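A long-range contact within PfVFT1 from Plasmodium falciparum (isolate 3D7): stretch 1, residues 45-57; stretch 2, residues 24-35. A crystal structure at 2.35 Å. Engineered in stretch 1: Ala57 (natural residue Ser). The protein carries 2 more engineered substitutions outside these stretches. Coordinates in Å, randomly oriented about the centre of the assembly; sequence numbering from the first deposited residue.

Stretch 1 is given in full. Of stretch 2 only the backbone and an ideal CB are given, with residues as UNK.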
# COMPACT_ATOMS: atom_id res chain seq x y z
N SER A 45 2.16 -7.23 -6.36
CA SER A 45 1.90 -8.60 -5.97
C SER A 45 0.82 -8.63 -4.89
O SER A 45 0.73 -7.72 -4.06
CB SER A 45 3.18 -9.28 -5.46
OG SER A 45 3.61 -8.71 -4.24
N VAL A 46 -0.01 -9.67 -4.91
CA VAL A 46 -1.08 -9.82 -3.93
C VAL A 46 -0.57 -10.52 -2.69
O VAL A 46 0.47 -11.18 -2.73
CB VAL A 46 -2.28 -10.61 -4.50
CG1 VAL A 46 -2.95 -9.82 -5.61
CG2 VAL A 46 -1.84 -12.00 -4.99
N ILE A 47 -1.30 -10.38 -1.59
CA ILE A 47 -0.93 -11.01 -0.32
C ILE A 47 -0.69 -12.50 -0.54
O ILE A 47 -1.46 -13.18 -1.21
CB ILE A 47 -2.01 -10.78 0.77
CG1 ILE A 47 -1.62 -11.50 2.06
CG2 ILE A 47 -3.38 -11.23 0.29
CD1 ILE A 47 -1.98 -10.73 3.32
N GLU A 48 0.42 -12.99 0.00
CA GLU A 48 0.91 -14.33 -0.29
C GLU A 48 0.08 -15.43 0.38
O GLU A 48 -0.14 -16.49 -0.21
CB GLU A 48 2.39 -14.47 0.11
CG GLU A 48 2.69 -14.31 1.61
CD GLU A 48 2.67 -12.87 2.08
OE1 GLU A 48 2.26 -12.63 3.24
OE2 GLU A 48 3.08 -11.98 1.31
N SER A 49 -0.37 -15.17 1.60
CA SER A 49 -1.13 -16.16 2.37
C SER A 49 -2.55 -15.69 2.65
O SER A 49 -2.76 -14.61 3.20
CB SER A 49 -0.42 -16.45 3.69
OG SER A 49 -1.15 -17.38 4.47
N ILE A 50 -3.52 -16.52 2.27
CA ILE A 50 -4.94 -16.21 2.46
C ILE A 50 -5.67 -17.29 3.25
O ILE A 50 -6.88 -17.21 3.45
CB ILE A 50 -5.65 -16.03 1.10
CG1 ILE A 50 -5.40 -17.24 0.20
CG2 ILE A 50 -5.18 -14.76 0.43
CD1 ILE A 50 -6.43 -17.40 -0.90
N GLU A 51 -4.93 -18.30 3.70
CA GLU A 51 -5.52 -19.42 4.42
C GLU A 51 -6.28 -18.98 5.67
O GLU A 51 -7.37 -19.48 5.94
CB GLU A 51 -4.44 -20.43 4.83
CG GLU A 51 -4.16 -21.49 3.78
CD GLU A 51 -3.20 -22.55 4.28
OE1 GLU A 51 -2.46 -22.27 5.25
OE2 GLU A 51 -3.18 -23.66 3.71
N ASN A 52 -5.71 -18.04 6.41
CA ASN A 52 -6.28 -17.62 7.68
C ASN A 52 -7.30 -16.49 7.55
O ASN A 52 -7.99 -16.16 8.52
CB ASN A 52 -5.16 -17.18 8.64
CG ASN A 52 -4.13 -18.27 8.85
OD1 ASN A 52 -2.93 -18.04 8.72
ND2 ASN A 52 -4.59 -19.47 9.17
N LEU A 53 -7.40 -15.90 6.37
CA LEU A 53 -8.37 -14.83 6.14
C LEU A 53 -9.79 -15.38 6.22
O LEU A 53 -10.01 -16.57 5.96
CB LEU A 53 -8.13 -14.15 4.79
CG LEU A 53 -7.11 -13.01 4.78
CD1 LEU A 53 -5.77 -13.48 5.31
CD2 LEU A 53 -6.97 -12.44 3.37
N PRO A 54 -10.76 -14.53 6.58
CA PRO A 54 -12.14 -15.00 6.70
C PRO A 54 -12.75 -15.39 5.36
O PRO A 54 -12.39 -14.81 4.34
CB PRO A 54 -12.88 -13.80 7.30
CG PRO A 54 -11.83 -12.84 7.74
CD PRO A 54 -10.65 -13.09 6.88
N ASN A 55 -13.65 -16.37 5.37
CA ASN A 55 -14.40 -16.74 4.18
C ASN A 55 -15.63 -15.85 4.03
O ASN A 55 -16.44 -15.76 4.95
CB ASN A 55 -14.82 -18.20 4.23
CG ASN A 55 -13.63 -19.15 4.27
OD1 ASN A 55 -12.63 -18.94 3.58
ND2 ASN A 55 -13.74 -20.19 5.08
N LEU A 56 -15.76 -15.21 2.88
CA LEU A 56 -16.85 -14.27 2.64
C LEU A 56 -18.21 -14.91 2.90
O LEU A 56 -19.11 -14.27 3.43
CB LEU A 56 -16.78 -13.74 1.21
CG LEU A 56 -17.82 -12.68 0.82
CD1 LEU A 56 -17.66 -11.43 1.67
CD2 LEU A 56 -17.71 -12.34 -0.67
N ALA A 57 -18.34 -16.18 2.53
CA ALA A 57 -19.59 -16.91 2.68
C ALA A 57 -20.06 -16.97 4.14
O ALA A 57 -21.26 -16.96 4.41
CB ALA A 57 -19.45 -18.31 2.12
N UNK A 24 -11.25 -9.66 -0.46
CA UNK A 24 -9.92 -9.76 -1.03
C UNK A 24 -9.54 -11.23 -1.23
O UNK A 24 -8.99 -11.60 -2.27
CB UNK A 24 -8.90 -9.06 -0.13
N UNK A 25 -9.85 -12.05 -0.24
CA UNK A 25 -9.57 -13.48 -0.31
C UNK A 25 -10.28 -14.10 -1.51
O UNK A 25 -9.70 -14.88 -2.26
CB UNK A 25 -10.00 -14.18 0.98
N UNK A 26 -11.54 -13.72 -1.70
CA UNK A 26 -12.32 -14.21 -2.83
C UNK A 26 -11.76 -13.70 -4.15
O UNK A 26 -11.71 -14.43 -5.14
CB UNK A 26 -13.79 -13.79 -2.69
N UNK A 27 -11.33 -12.44 -4.16
CA UNK A 27 -10.77 -11.83 -5.36
C UNK A 27 -9.45 -12.49 -5.77
O UNK A 27 -9.05 -12.43 -6.93
CB UNK A 27 -10.56 -10.33 -5.13
N UNK A 28 -8.80 -13.13 -4.81
CA UNK A 28 -7.56 -13.86 -5.06
C UNK A 28 -7.89 -15.27 -5.55
O UNK A 28 -7.18 -15.82 -6.40
CB UNK A 28 -6.69 -13.91 -3.80
N UNK A 29 -8.97 -15.83 -5.03
CA UNK A 29 -9.43 -17.15 -5.45
C UNK A 29 -9.96 -17.14 -6.88
O UNK A 29 -9.69 -18.06 -7.65
CB UNK A 29 -10.52 -17.66 -4.50
N UNK A 30 -10.71 -16.10 -7.24
CA UNK A 30 -11.35 -16.04 -8.55
C UNK A 30 -10.51 -15.32 -9.61
O UNK A 30 -11.01 -15.01 -10.69
CB UNK A 30 -12.71 -15.35 -8.42
N UNK A 31 -9.25 -15.04 -9.28
CA UNK A 31 -8.28 -14.50 -10.24
C UNK A 31 -8.57 -13.06 -10.68
O UNK A 31 -7.82 -12.50 -11.48
CB UNK A 31 -8.24 -15.40 -11.48
N UNK A 32 -9.65 -12.46 -10.18
CA UNK A 32 -10.02 -11.11 -10.62
C UNK A 32 -8.96 -10.07 -10.27
O UNK A 32 -8.69 -9.17 -11.06
CB UNK A 32 -11.36 -10.71 -10.00
N UNK A 33 -8.37 -10.20 -9.08
CA UNK A 33 -7.41 -9.20 -8.61
C UNK A 33 -6.13 -9.22 -9.44
O UNK A 33 -5.59 -8.17 -9.78
CB UNK A 33 -7.08 -9.44 -7.14
N UNK A 34 -5.66 -10.42 -9.77
CA UNK A 34 -4.44 -10.56 -10.57
C UNK A 34 -4.74 -10.23 -12.03
O UNK A 34 -3.87 -9.72 -12.75
CB UNK A 34 -3.87 -11.97 -10.45
N UNK A 35 -5.96 -10.51 -12.47
CA UNK A 35 -6.39 -10.13 -13.81
C UNK A 35 -6.37 -8.61 -13.96
O UNK A 35 -5.97 -8.08 -15.00
CB UNK A 35 -7.79 -10.68 -14.10

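Position 24 is helical. Its CB points sideways, and the nearest atom of stretch 1, Leu53 CD2, is 5.2 Å from that CB. Many side chains would do. The residue is Val24, which makes no close contact with stretch 1.

Position 25 points toward the turn of stretch 1. Its CB lies 4.2 Å from Leu53 CD2, 4.2 Å from Pro54 O and 4.7 Å from Ile50 CB. Beyond this largely aliphatic entrance, which Pro54 O also borders, lie more acceptors: the carbonyls of Ile50, Glu51 and Leu53, and OD1 of Asn55. A long side chain with an apolar stem and a donor at its end fits, so lysine or arginine is likely. The residue is Lys25. All four chi angles are t, so the chain is fully extended and its amine reaches the acceptors. NZ donates hydrogen bonds to Leu53 O at 2.8 Å and to Asn55 OD1 at 2.7 Å. The stem packs along the way, with CD 3.8 Å from Leu53 CB.

Position 26 also points toward stretch 1, its CB 4.6 Å from Leu56 CD2. Stretch 1 offers a leucine methyl here and no clear polar partner. An apolar residue, or a longer one with a polar end, would suit. It is Glu26, whose OE1 comes 3.7 Å from Leu56 CD2.

Position 27 is out of reach, so stretch 1 sets no preference. It is Leu27.

Position 28 faces a patch of aliphatic groups. Its CB is 4.5 Å from Ile50 CD1 and 5.4 Å from Val46 CG2. Leucine, isoleucine or methionine would suit. It is Ile28. Its CD1 packs 3.4 Å from Ile47 CG2 and 3.5 Å from Ile50 CG2.

Position 29 points sideways, its CB 5.4 Å from Ile50 CD1. A long chain with an aliphatic stem, polar-ended or not, would suit. It is Gln29, whose CG lies 4.3 Å from Ile50 CD1.

Positions 30 to 32 are out of reach, and many side chains would do, polar ones included. Position 30 leaves the helix, and position 31 has a positive phi of 69°, where glycine or asparagine would be unsurprising. The residues are Asn30, Glu31 and Glu32. Asn30 OD1 accepts a hydrogen bond from Glu32 N at 3.1 Å.

Position 33 points toward Val46, with its CB 4.4 Å from Val46 CG1. An aliphatic residue suits. It is Leu33, and its CD2 packs 3.4 Å from Val46 CG1.

Position 34 points sideways, but a branched or longer apolar chain could reach Val46. It is Ile34, with CG1 4.3 Å from Val46 CG1.

Position 35 is out of reach, so many side chains would do. It is Asp35.

Stretch 2 24-35: VKELIQNEELID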
# COMPACT_ATOMS: atom_id res chain seq x y z
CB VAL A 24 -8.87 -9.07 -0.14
CG1 VAL A 24 -7.45 -9.32 -0.65
CG2 VAL A 24 -9.14 -7.57 -0.09
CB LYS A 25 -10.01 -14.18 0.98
CG LYS A 25 -9.75 -15.68 0.99
CD LYS A 25 -10.08 -16.28 2.35
CE LYS A 25 -9.82 -17.77 2.37
NZ LYS A 25 -10.05 -18.34 3.73
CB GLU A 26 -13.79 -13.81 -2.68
CG GLU A 26 -14.65 -14.20 -3.87
CD GLU A 26 -16.11 -14.37 -3.51
OE1 GLU A 26 -16.41 -15.19 -2.62
OE2 GLU A 26 -16.96 -13.68 -4.12
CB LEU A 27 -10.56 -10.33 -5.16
CG LEU A 27 -11.82 -9.47 -5.22
CD1 LEU A 27 -11.50 -8.03 -4.84
CD2 LEU A 27 -12.46 -9.51 -6.61
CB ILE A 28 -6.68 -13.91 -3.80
CG1 ILE A 28 -6.10 -12.53 -3.52
CG2 ILE A 28 -5.54 -14.92 -3.95
CD1 ILE A 28 -5.50 -12.36 -2.15
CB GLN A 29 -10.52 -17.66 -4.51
CG GLN A 29 -10.03 -18.06 -3.13
CD GLN A 29 -11.16 -18.38 -2.17
OE1 GLN A 29 -12.29 -17.92 -2.34
NE2 GLN A 29 -10.86 -19.17 -1.14
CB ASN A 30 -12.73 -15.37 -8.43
CG ASN A 30 -12.65 -13.92 -7.98
OD1 ASN A 30 -11.58 -13.31 -7.97
ND2 ASN A 30 -13.80 -13.36 -7.63
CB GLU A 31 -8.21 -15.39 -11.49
CG GLU A 31 -8.09 -16.88 -11.21
CD GLU A 31 -8.18 -17.72 -12.47
OE1 GLU A 31 -7.94 -17.17 -13.57
OE2 GLU A 31 -8.49 -18.93 -12.37
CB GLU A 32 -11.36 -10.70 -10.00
CG GLU A 32 -12.57 -11.26 -10.72
CD GLU A 32 -13.89 -10.77 -10.13
OE1 GLU A 32 -13.93 -9.62 -9.64
OE2 GLU A 32 -14.87 -11.54 -10.16
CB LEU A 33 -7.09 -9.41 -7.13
CG LEU A 33 -6.12 -8.41 -6.49
CD1 LEU A 33 -6.49 -6.97 -6.80
CD2 LEU A 33 -6.06 -8.63 -4.99
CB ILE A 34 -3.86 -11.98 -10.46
CG1 ILE A 34 -3.64 -12.34 -8.98
CG2 ILE A 34 -2.54 -12.08 -11.23
CD1 ILE A 34 -3.13 -13.74 -8.73
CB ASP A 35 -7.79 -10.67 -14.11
CG ASP A 35 -7.79 -12.14 -14.45
OD1 ASP A 35 -6.74 -12.80 -14.28
OD2 ASP A 35 -8.84 -12.65 -14.89
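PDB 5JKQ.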